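Local coordinates for OmpT protein (Vibrio cholerae serotype O1, PDB 6EHD) that probably acts as a non-specific diffusion porin, forming a water-filled beta-barrel channel for small solutes and ions across the outer membrane, at residues A[150-161]-A[196-204]; A[98-106]-A[281-289]. The protein carries 1 engineered substitution. All coordinates share one frame; numbering follows the deposited sequence.

How the contacts relate
Both contacts involve the wall of the barrel. Contact 1 joins strands of the wall itself, and it is partly buried: its inward-facing polar residues are covered, while its turn and the detergent-bound residues of 196-204 lie nearer the surface. Contact 2 is buried inside the barrel, where loop 98-106 rests on strand 281-289. Contact 1 therefore combines backbone strand pairing with side chains that bridge an intervening strand, whereas contact 2 relies on a carboxylate receiving loop amides and on stacked aromatic rings. Along the chain, contact 1 is nested within the loop closed by contact 2. The two meet where Glu202 OE1 lies 2.7 Å from Tyr99 OH, a probable hydrogen bond between wall and loop.

Contact 1. Residues A[150-161]-A[196-204]; sequences ELYVGATFGDLA and YFEVTGEYT. With C8E ((hydroxyethyloxy)tri(ethyloxy)octane), chain J; C8E ((hydroxyethyloxy)tri(ethyloxy)octane), chain K.
Glu150 OE2 is gripped by two hydroxyls: Tyr196 OH donates to it at 2.6 Å on its anti lone pair, and Ser91 OG of helix 90-94 forms the second bond. The carboxylate stands 86° from the plane of the Tyr196 ring, so the two groups meet almost perpendicularly. Tyr196 holds its CG between the backbone N and the carbonyl carbon (chi1 46°), which turns the ring across toward strand 150-157. Next along, Tyr152 crosses Tyr196 at about a right angle, its OH 3.9 Å from Tyr196 CE2 at the ring edge and bonded to Tyr215. The CD2-CE2 edge of the Tyr152 ring meets Glu198, whose OE2 lies in the ring plane, 3.5 Å from Tyr152 CD2. His163 ND1, on the intervening strand 160-171, bonds this OE2, while Thr200 OG1 donates to Glu198 OE1. These side chains reach over strand 160-171, which runs between the two strands in the antiparallel barrel of a Gram-negative porin; the flanking strands are thus nearly parallel, with axes 9.4 Å apart. Along 196-204, Gly201 N lies beside C13 of one detergent and the Phe197 ring has another over one face, as expected of a lipid-facing belt. A type II' turn from Phe157 to Leu160, with Gly158 at positive phi, folds the chain back into direct pairing with 196-204. Ala161 and Glu202 form an antiparallel hydrogen-bonded pair: Ala161 N reaches Glu202 O at 2.8 Å, nearly straight at 177°, and Glu202 N returns the bond to Ala161 O. Beyond the non-hydrogen-bonded pair Leu160-Tyr203, Thr204 N donates to Asp159 O at 3.0 Å. On the surface, one water links Asp159 OD2 with Tyr203 OH, 2.7 Å from the latter.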
loop_
_atom_site.group_PDB
_atom_site.type_symbol
_atom_site.label_atom_id
_atom_site.label_comp_id
_atom_site.label_asym_id
_atom_site.label_seq_id
_atom_site.Cartn_x
_atom_site.Cartn_y
_atom_site.Cartn_z
ATOM N N GLU A 150 9.664 0.959 11.502
ATOM C CA GLU A 150 10.061 0.687 10.099
ATOM C C GLU A 150 11.244 1.519 9.656
ATOM O O GLU A 150 11.385 2.658 10.085
ATOM C CB GLU A 150 8.838 1.001 9.149
ATOM C CG GLU A 150 7.604 0.162 9.462
ATOM C CD GLU A 150 6.467 0.291 8.410
ATOM O OE1 GLU A 150 6.229 1.476 7.987
ATOM O OE2 GLU A 150 5.834 -0.743 8.088
ATOM N N LEU A 151 12.067 0.975 8.733
ATOM C CA LEU A 151 13.220 1.672 8.150
ATOM C C LEU A 151 13.491 1.139 6.770
ATOM O O LEU A 151 13.567 -0.107 6.619
ATOM C CB LEU A 151 14.498 1.458 9.025
ATOM C CG LEU A 151 15.839 1.943 8.453
ATOM C CD1 LEU A 151 15.834 3.414 8.357
ATOM C CD2 LEU A 151 17.052 1.527 9.333
ATOM N N TYR A 152 13.594 2.051 5.803
ATOM C CA TYR A 152 13.911 1.741 4.389
ATOM C C TYR A 152 15.026 2.692 3.894
ATOM O O TYR A 152 15.063 3.899 4.286
ATOM C CB TYR A 152 12.628 1.860 3.504
ATOM C CG TYR A 152 11.577 0.806 3.770
ATOM C CD1 TYR A 152 10.670 0.898 4.822
ATOM C CD2 TYR A 152 11.439 -0.307 2.923
ATOM C CE1 TYR A 152 9.727 -0.093 5.060
ATOM C CE2 TYR A 152 10.457 -1.258 3.117
ATOM C CZ TYR A 152 9.616 -1.178 4.193
ATOM O OH TYR A 152 8.662 -2.198 4.410
ATOM N N VAL A 153 15.860 2.235 2.947
ATOM C CA VAL A 153 16.871 3.086 2.269
ATOM C C VAL A 153 16.840 2.842 0.776
ATOM O O VAL A 153 16.576 1.695 0.357
ATOM C CB VAL A 153 18.327 2.794 2.828
ATOM C CG1 VAL A 153 18.734 1.358 2.584
ATOM C CG2 VAL A 153 19.353 3.643 2.140
ATOM N N GLY A 154 17.211 3.812 -0.052
ATOM C CA GLY A 154 17.240 3.605 -1.503
ATOM C C GLY A 154 18.139 4.615 -2.198
ATOM O O GLY A 154 18.593 5.622 -1.616
ATOM N N ALA A 155 18.355 4.337 -3.457
ATOM C CA ALA A 155 19.138 5.204 -4.362
ATOM C C ALA A 155 18.876 4.905 -5.800
ATOM O O ALA A 155 18.371 3.805 -6.113
ATOM C CB ALA A 155 20.650 5.084 -4.026
ATOM N N THR A 156 19.278 5.847 -6.693
ATOM C CA THR A 156 19.254 5.661 -8.138
ATOM C C THR A 156 20.655 5.789 -8.768
ATOM O O THR A 156 21.421 6.699 -8.395
ATOM C CB THR A 156 18.317 6.688 -8.777
ATOM O OG1 THR A 156 17.004 6.538 -8.179
ATOM C CG2 THR A 156 18.252 6.474 -10.339
ATOM N N PHE A 157 21.013 4.783 -9.577
ATOM C CA PHE A 157 22.296 4.631 -10.314
ATOM C C PHE A 157 21.958 4.486 -11.790
ATOM O O PHE A 157 21.570 3.394 -12.286
ATOM C CB PHE A 157 23.085 3.413 -9.804
ATOM C CG PHE A 157 23.268 3.379 -8.309
ATOM C CD1 PHE A 157 24.228 4.195 -7.704
ATOM C CD2 PHE A 157 22.480 2.577 -7.495
ATOM C CE1 PHE A 157 24.395 4.191 -6.357
ATOM C CE2 PHE A 157 22.673 2.551 -6.116
ATOM C CZ PHE A 157 23.634 3.374 -5.541
ATOM N N GLY A 158 21.972 5.620 -12.497
ATOM C CA GLY A 158 21.553 5.684 -13.900
ATOM C C GLY A 158 20.097 5.263 -14.109
ATOM O O GLY A 158 19.185 5.790 -13.506
ATOM N N ASP A 159 19.898 4.264 -14.951
ATOM C CA ASP A 159 18.553 3.753 -15.203
ATOM C C ASP A 159 18.035 2.724 -14.144
ATOM O O ASP A 159 16.921 2.220 -14.320
ATOM C CB ASP A 159 18.528 3.047 -16.561
ATOM C CG ASP A 159 18.829 4.005 -17.716
ATOM O OD1 ASP A 159 18.367 5.166 -17.643
ATOM O OD2 ASP A 159 19.530 3.544 -18.620
ATOM N N LEU A 160 18.802 2.415 -13.098
ATOM C CA LEU A 160 18.395 1.415 -12.082
ATOM C C LEU A 160 18.092 2.107 -10.740
ATOM O O LEU A 160 18.994 2.770 -10.193
ATOM C CB LEU A 160 19.512 0.368 -11.895
ATOM C CG LEU A 160 19.207 -0.714 -10.857
ATOM C CD1 LEU A 160 17.994 -1.554 -11.225
ATOM C CD2 LEU A 160 20.389 -1.663 -10.604
ATOM N N ALA A 161 16.849 1.953 -10.213
ATOM C CA ALA A 161 16.459 2.462 -8.892
ATOM C C ALA A 161 16.287 1.233 -7.936
ATOM O O ALA A 161 15.660 0.228 -8.335
ATOM C CB ALA A 161 15.169 3.283 -8.941
ATOM N N TYR A 196 9.036 -8.177 8.784
ATOM C CA TYR A 196 9.187 -8.257 7.321
ATOM C C TYR A 196 10.427 -7.498 6.795
ATOM O O TYR A 196 10.964 -6.578 7.411
ATOM C CB TYR A 196 7.817 -7.809 6.623
ATOM C CG TYR A 196 7.247 -6.492 7.253
ATOM C CD1 TYR A 196 6.392 -6.580 8.366
ATOM C CD2 TYR A 196 7.657 -5.236 6.807
ATOM C CE1 TYR A 196 5.914 -5.434 9.019
ATOM C CE2 TYR A 196 7.139 -4.070 7.438
ATOM C CZ TYR A 196 6.292 -4.185 8.572
ATOM O OH TYR A 196 5.792 -3.058 9.237
ATOM N N PHE A 197 10.906 -7.934 5.633
ATOM C CA PHE A 197 12.059 -7.398 4.934
ATOM C C PHE A 197 11.935 -7.590 3.444
ATOM O O PHE A 197 11.427 -8.654 2.958
ATOM C CB PHE A 197 13.365 -8.119 5.504
ATOM C CG PHE A 197 14.618 -7.674 4.831
ATOM C CD1 PHE A 197 15.115 -6.421 5.065
ATOM C CD2 PHE A 197 15.318 -8.507 3.982
ATOM C CE1 PHE A 197 16.264 -5.962 4.422
ATOM C CE2 PHE A 197 16.432 -8.040 3.314
ATOM C CZ PHE A 197 16.923 -6.781 3.561
ATOM N N GLU A 198 12.450 -6.598 2.636
ATOM C CA GLU A 198 12.319 -6.650 1.214
ATOM C C GLU A 198 13.489 -5.994 0.511
ATOM O O GLU A 198 14.167 -5.109 1.077
ATOM C CB GLU A 198 11.009 -5.894 0.772
ATOM C CG GLU A 198 11.003 -4.398 0.967
ATOM C CD GLU A 198 11.657 -3.521 -0.130
ATOM O OE1 GLU A 198 11.710 -3.923 -1.292
ATOM O OE2 GLU A 198 12.132 -2.372 0.182
ATOM N N VAL A 199 13.715 -6.432 -0.708
ATOM C CA VAL A 199 14.595 -5.753 -1.686
ATOM C C VAL A 199 13.850 -5.547 -3.010
ATOM O O VAL A 199 13.190 -6.513 -3.511
ATOM C CB VAL A 199 15.873 -6.603 -1.938
ATOM C CG1 VAL A 199 16.741 -6.009 -3.034
ATOM C CG2 VAL A 199 16.666 -6.767 -0.637
ATOM N N THR A 200 14.045 -4.380 -3.667
ATOM C CA THR A 200 13.392 -4.076 -4.943
ATOM C C THR A 200 14.397 -3.433 -5.902
ATOM O O THR A 200 15.232 -2.626 -5.463
ATOM C CB THR A 200 12.208 -3.029 -4.773
ATOM O OG1 THR A 200 11.178 -3.651 -3.999
ATOM C CG2 THR A 200 11.651 -2.574 -6.097
ATOM N N GLY A 201 14.292 -3.826 -7.170
ATOM C CA GLY A 201 14.982 -3.141 -8.312
ATOM C C GLY A 201 13.995 -2.705 -9.381
ATOM O O GLY A 201 13.154 -3.508 -9.748
ATOM N N GLU A 202 14.123 -1.471 -9.938
ATOM C CA GLU A 202 13.276 -1.029 -11.027
ATOM C C GLU A 202 14.155 -0.348 -12.120
ATOM O O GLU A 202 14.940 0.583 -11.823
ATOM C CB GLU A 202 12.205 -0.036 -10.531
ATOM C CG GLU A 202 11.180 -0.612 -9.581
ATOM C CD GLU A 202 10.237 0.484 -9.035
ATOM O OE1 GLU A 202 9.101 0.592 -9.483
ATOM O OE2 GLU A 202 10.675 1.240 -8.175
ATOM N N TYR A 203 14.063 -0.917 -13.296
ATOM C CA TYR A 203 14.891 -0.567 -14.445
ATOM C C TYR A 203 14.062 0.126 -15.523
ATOM O O TYR A 203 13.062 -0.449 -16.012
ATOM C CB TYR A 203 15.498 -1.857 -14.979
ATOM C CG TYR A 203 16.640 -1.679 -15.965
ATOM C CD1 TYR A 203 17.832 -1.044 -15.591
ATOM C CD2 TYR A 203 16.547 -2.180 -17.268
ATOM C CE1 TYR A 203 18.881 -0.874 -16.498
ATOM C CE2 TYR A 203 17.600 -2.036 -18.175
ATOM C CZ TYR A 203 18.753 -1.365 -17.798
ATOM O OH TYR A 203 19.771 -1.193 -18.711
ATOM N N THR A 204 14.469 1.355 -15.873
ATOM C CA THR A 204 13.829 2.130 -16.907
ATOM C C THR A 204 14.707 1.973 -18.207
ATOM O O THR A 204 15.982 2.078 -18.194
ATOM C CB THR A 204 13.662 3.574 -16.422
ATOM O OG1 THR A 204 12.807 3.593 -15.290
ATOM C CG2 THR A 204 13.049 4.452 -17.498
HETATM C C1 C8E J . 22.196 -7.872 2.340
HETATM C C2 C8E J . 21.134 -6.874 1.956
HETATM C C3 C8E J . 21.530 -6.192 0.659
HETATM C C4 C8E J . 20.319 -5.839 -0.174
HETATM C C5 C8E J . 20.576 -4.625 -1.044
HETATM C C6 C8E J . 20.284 -4.821 -2.504
HETATM C C7 C8E J . 20.892 -6.042 -3.186
HETATM C C8 C8E J . 21.124 -5.722 -4.682
HETATM O O9 C8E J . 19.885 -5.351 -5.250
HETATM C C10 C8E J . 19.744 -5.295 -6.665
HETATM C C11 C8E J . 18.236 -5.206 -6.857
HETATM O O12 C8E J . 17.719 -6.517 -7.137
HETATM C C13 C8E J . 16.306 -6.608 -7.079
HETATM C C14 C8E J . 15.912 -8.012 -6.699
HETATM O O15 C8E J . 16.074 -8.997 -7.732
HETATM C C16 C8E J . 17.115 -8.984 -8.656
HETATM C C17 C8E J . 17.315 -10.412 -9.151
HETATM O O18 C8E J . 17.101 -10.526 -10.541
HETATM C C19 C8E J . 18.183 -10.072 -11.342
HETATM C C20 C8E J . 17.541 -10.232 -12.699
HETATM O O21 C8E J . 16.422 -9.373 -12.944
HETATM C C1 C8E K . 20.858 -8.220 4.897
HETATM C C2 C8E K . 20.399 -8.334 6.345
HETATM C C3 C8E K . 19.175 -9.201 6.449
HETATM C C4 C8E K . 18.300 -8.713 7.565
HETATM C C5 C8E K . 17.232 -9.705 7.805
HETATM C C6 C8E K . 16.265 -9.237 8.860
HETATM C C7 C8E K . 15.115 -10.208 8.795
HETATM C C8 C8E K . 13.988 -9.964 9.770
HETATM O O9 C8E K . 12.997 -10.932 9.387
HETATM C C10 C8E K . 11.996 -10.473 8.495
HETATM C C11 C8E K . 11.600 -11.579 7.521
HETATM O O12 C8E K . 11.265 -12.747 8.258
HETATM O O HOH W 1 20.668 1.371 -18.770
HETATM O O HOH W 2 12.971 1.068 -6.857
#

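Contact 2. Residues A[98-106]-A[281-289]; sequences DYSYFFGGT and ARVYAEYGY. With C8E ((hydroxyethyloxy)tri(ethyloxy)octane), chain G.
The rings of Tyr101 and Tyr284 lie face to face, planes 11° apart and centroids 4.0 Å apart, where loop 98-106 folds inward onto barrel strand 281-289; its place in the chain matches the constriction loop L3 of general porins. The two side chains cross at about a right angle although their rings are almost parallel, and Tyr284 CB sits over the Tyr101 face. A detergent molecule covers the opposite Tyr101 face, with its C14 over the ring centre. Phe102 CE2 comes to the edge of the Tyr284 ring, 3.7 Å from Tyr284 CD2, with the planes oblique. Arg282 NH1 donates to Tyr101 OH at 3.0 Å, its guanidinium turned 80° from the ring, and Glu274 also bonds this hydroxyl. Glu286, with CG anti to the backbone N (chi1 -171°), extends from the strand to receive the loop's amides. Tyr101 N meets the syn lone pair of Glu286 OE1 at 2.8 Å, and Tyr248 OH also bonds OE1. The other oxygen, Glu286 OE2, takes Phe103 N at 3.0 Å and a weak bond from Phe102 N. Beside it, Phe103 CD2 lies 3.7 Å from Gly288 N.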
loop_
_atom_site.group_PDB
_atom_site.type_symbol
_atom_site.label_atom_id
_atom_site.label_comp_id
_atom_site.label_asym_id
_atom_site.label_seq_id
_atom_site.Cartn_x
_atom_site.Cartn_y
_atom_site.Cartn_z
ATOM N N ASP A 98 4.401 -3.624 -7.926
ATOM C CA ASP A 98 3.027 -3.847 -8.306
ATOM C C ASP A 98 2.512 -2.577 -9.052
ATOM O O ASP A 98 2.528 -1.463 -8.397
ATOM C CB ASP A 98 2.090 -4.157 -7.075
ATOM C CG ASP A 98 0.559 -3.956 -7.427
ATOM O OD1 ASP A 98 0.150 -4.293 -8.583
ATOM O OD2 ASP A 98 -0.203 -3.436 -6.568
ATOM N N TYR A 99 2.202 -2.693 -10.353
ATOM C CA TYR A 99 1.824 -1.579 -11.187
ATOM C C TYR A 99 0.349 -1.642 -11.573
ATOM O O TYR A 99 -0.096 -0.902 -12.443
ATOM C CB TYR A 99 2.715 -1.517 -12.416
ATOM C CG TYR A 99 4.203 -1.437 -12.074
ATOM C CD1 TYR A 99 4.695 -0.580 -11.078
ATOM C CD2 TYR A 99 5.093 -2.244 -12.733
ATOM C CE1 TYR A 99 6.043 -0.602 -10.704
ATOM C CE2 TYR A 99 6.459 -2.258 -12.380
ATOM C CZ TYR A 99 6.940 -1.414 -11.404
ATOM O OH TYR A 99 8.334 -1.435 -11.105
ATOM N N SER A 100 -0.431 -2.471 -10.867
ATOM C CA SER A 100 -1.871 -2.623 -11.182
ATOM C C SER A 100 -2.780 -1.497 -10.620
ATOM O O SER A 100 -2.386 -0.709 -9.729
ATOM C CB SER A 100 -2.340 -3.992 -10.607
ATOM O OG SER A 100 -2.400 -3.998 -9.181
ATOM N N TYR A 101 -4.034 -1.457 -11.123
ATOM C CA TYR A 101 -5.119 -0.570 -10.640
ATOM C C TYR A 101 -6.137 -1.313 -9.738
ATOM O O TYR A 101 -6.851 -0.657 -9.021
ATOM C CB TYR A 101 -5.853 0.055 -11.829
ATOM C CG TYR A 101 -5.244 1.273 -12.358
ATOM C CD1 TYR A 101 -5.579 2.506 -11.828
ATOM C CD2 TYR A 101 -4.338 1.235 -13.421
ATOM C CE1 TYR A 101 -4.917 3.668 -12.299
ATOM C CE2 TYR A 101 -3.748 2.399 -13.929
ATOM C CZ TYR A 101 -4.070 3.637 -13.360
ATOM O OH TYR A 101 -3.463 4.819 -13.827
ATOM N N PHE A 102 -6.182 -2.663 -9.718
ATOM C CA PHE A 102 -7.168 -3.460 -8.992
ATOM C C PHE A 102 -6.709 -4.699 -8.216
ATOM O O PHE A 102 -7.059 -4.865 -7.046
ATOM C CB PHE A 102 -8.339 -3.946 -9.911
ATOM C CG PHE A 102 -9.250 -2.871 -10.431
ATOM C CD1 PHE A 102 -10.193 -2.328 -9.632
ATOM C CD2 PHE A 102 -9.104 -2.418 -11.784
ATOM C CE1 PHE A 102 -11.074 -1.339 -10.142
ATOM C CE2 PHE A 102 -10.031 -1.465 -12.299
ATOM C CZ PHE A 102 -10.985 -0.951 -11.459
ATOM N N PHE A 103 -5.905 -5.568 -8.830
ATOM C CA PHE A 103 -5.755 -6.956 -8.311
ATOM C C PHE A 103 -4.382 -7.342 -7.734
ATOM O O PHE A 103 -4.270 -8.324 -7.032
ATOM C CB PHE A 103 -6.131 -7.958 -9.413
ATOM C CG PHE A 103 -7.576 -7.789 -9.946
ATOM C CD1 PHE A 103 -8.652 -7.854 -9.027
ATOM C CD2 PHE A 103 -7.814 -7.490 -11.283
ATOM C CE1 PHE A 103 -9.992 -7.640 -9.482
ATOM C CE2 PHE A 103 -9.135 -7.271 -11.727
ATOM C CZ PHE A 103 -10.203 -7.380 -10.809
ATOM N N GLY A 104 -3.324 -6.611 -8.112
ATOM C CA GLY A 104 -1.949 -6.904 -7.583
ATOM C C GLY A 104 -1.654 -6.375 -6.224
ATOM O O GLY A 104 -2.513 -5.729 -5.596
ATOM N N GLY A 105 -0.415 -6.642 -5.765
ATOM C CA GLY A 105 0.083 -6.378 -4.406
ATOM C C GLY A 105 0.170 -7.620 -3.522
ATOM O O GLY A 105 0.470 -7.495 -2.325
ATOM N N THR A 106 -0.139 -8.812 -4.051
ATOM C CA THR A 106 -0.210 -9.992 -3.172
ATOM C C THR A 106 1.178 -10.355 -2.597
ATOM O O THR A 106 1.241 -10.998 -1.532
ATOM C CB THR A 106 -0.720 -11.283 -3.826
ATOM O OG1 THR A 106 0.118 -11.686 -4.921
ATOM C CG2 THR A 106 -2.180 -11.004 -4.393
ATOM N N ALA A 281 -7.956 13.680 -16.128
ATOM C CA ALA A 281 -8.902 12.568 -16.374
ATOM C C ALA A 281 -8.179 11.323 -16.973
ATOM O O ALA A 281 -7.403 11.477 -17.936
ATOM C CB ALA A 281 -10.007 12.970 -17.320
ATOM N N ARG A 282 -8.504 10.148 -16.398
ATOM C CA ARG A 282 -8.055 8.892 -17.005
ATOM C C ARG A 282 -9.007 7.758 -16.771
ATOM O O ARG A 282 -9.841 7.814 -15.905
ATOM C CB ARG A 282 -6.697 8.501 -16.400
ATOM C CG ARG A 282 -6.739 8.058 -14.970
ATOM C CD ARG A 282 -5.325 7.672 -14.410
ATOM N NE ARG A 282 -4.425 8.821 -14.318
ATOM C CZ ARG A 282 -3.234 8.761 -13.663
ATOM N NH1 ARG A 282 -2.801 7.602 -13.102
ATOM N NH2 ARG A 282 -2.479 9.872 -13.540
ATOM N N VAL A 283 -8.841 6.704 -17.594
ATOM C CA VAL A 283 -9.627 5.468 -17.489
ATOM C C VAL A 283 -8.669 4.256 -17.600
ATOM O O VAL A 283 -7.536 4.378 -18.062
ATOM C CB VAL A 283 -10.732 5.333 -18.598
ATOM C CG1 VAL A 283 -11.757 6.495 -18.400
ATOM C CG2 VAL A 283 -10.143 5.355 -19.964
ATOM N N TYR A 284 -9.178 3.138 -17.147
ATOM C CA TYR A 284 -8.362 1.910 -17.173
ATOM C C TYR A 284 -9.243 0.637 -17.154
ATOM O O TYR A 284 -10.387 0.639 -16.643
ATOM C CB TYR A 284 -7.407 1.887 -15.917
ATOM C CG TYR A 284 -7.963 2.465 -14.647
ATOM C CD1 TYR A 284 -7.898 3.826 -14.383
ATOM C CD2 TYR A 284 -8.623 1.690 -13.745
ATOM C CE1 TYR A 284 -8.469 4.402 -13.262
ATOM C CE2 TYR A 284 -9.153 2.245 -12.559
ATOM C CZ TYR A 284 -9.129 3.633 -12.348
ATOM O OH TYR A 284 -9.680 4.149 -11.161
ATOM N N ALA A 285 -8.670 -0.475 -17.666
ATOM C CA ALA A 285 -9.341 -1.748 -17.654
ATOM C C ALA A 285 -8.290 -2.862 -17.384
ATOM O O ALA A 285 -7.174 -2.789 -17.971
ATOM C CB ALA A 285 -9.973 -2.002 -19.036
ATOM N N GLU A 286 -8.691 -3.833 -16.577
ATOM C CA GLU A 286 -7.761 -4.848 -16.142
ATOM C C GLU A 286 -8.385 -6.222 -16.023
ATOM O O GLU A 286 -9.513 -6.390 -15.550
ATOM C CB GLU A 286 -7.228 -4.382 -14.697
ATOM C CG GLU A 286 -6.063 -5.192 -14.125
ATOM C CD GLU A 286 -5.558 -4.502 -12.797
ATOM O OE1 GLU A 286 -5.198 -3.273 -12.932
ATOM O OE2 GLU A 286 -5.545 -5.174 -11.747
ATOM N N TYR A 287 -7.572 -7.233 -16.350
ATOM C CA TYR A 287 -7.912 -8.654 -16.055
ATOM C C TYR A 287 -6.940 -9.197 -14.990
ATOM O O TYR A 287 -5.711 -8.960 -15.080
ATOM C CB TYR A 287 -7.689 -9.428 -17.351
ATOM C CG TYR A 287 -7.685 -10.952 -17.191
ATOM C CD1 TYR A 287 -8.797 -11.626 -16.683
ATOM C CD2 TYR A 287 -6.514 -11.714 -17.431
ATOM C CE1 TYR A 287 -8.786 -13.054 -16.520
ATOM C CE2 TYR A 287 -6.486 -13.116 -17.223
ATOM C CZ TYR A 287 -7.638 -13.781 -16.796
ATOM O OH TYR A 287 -7.618 -15.195 -16.655
ATOM N N GLY A 288 -7.499 -9.912 -14.032
ATOM C CA GLY A 288 -6.773 -10.608 -12.972
ATOM C C GLY A 288 -7.116 -12.126 -12.882
ATOM O O GLY A 288 -8.282 -12.469 -12.784
ATOM N N TYR A 289 -6.067 -12.983 -12.880
ATOM C CA TYR A 289 -6.211 -14.459 -12.692
ATOM C C TYR A 289 -5.566 -14.833 -11.358
ATOM O O TYR A 289 -4.345 -14.494 -11.133
ATOM C CB TYR A 289 -5.513 -15.172 -13.846
ATOM C CG TYR A 289 -5.463 -16.681 -13.554
ATOM C CD1 TYR A 289 -6.568 -17.507 -13.827
ATOM C CD2 TYR A 289 -4.357 -17.244 -12.948
ATOM C CE1 TYR A 289 -6.517 -18.884 -13.545
ATOM C CE2 TYR A 289 -4.295 -18.649 -12.675
ATOM C CZ TYR A 289 -5.377 -19.437 -12.992
ATOM O OH TYR A 289 -5.353 -20.802 -12.702
HETATM C C11 C8E G . 1.692 2.646 -11.950
HETATM O O12 C8E G . 0.297 2.951 -11.674
HETATM C C13 C8E G . -0.220 2.122 -10.600
HETATM C C14 C8E G . -1.605 2.567 -10.160
HETATM O O15 C8E G . -1.390 3.862 -9.548
HETATM C C16 C8E G . -2.417 4.813 -9.584
HETATM C C17 C8E G . -3.218 4.404 -8.436
HETATM O O18 C8E G . -3.495 5.462 -7.524
HETATM C C19 C8E G . -4.404 5.350 -6.414
HETATM C C20 C8E G . -4.407 5.176 -4.848
HETATM O O21 C8E G . -5.683 4.784 -4.104
#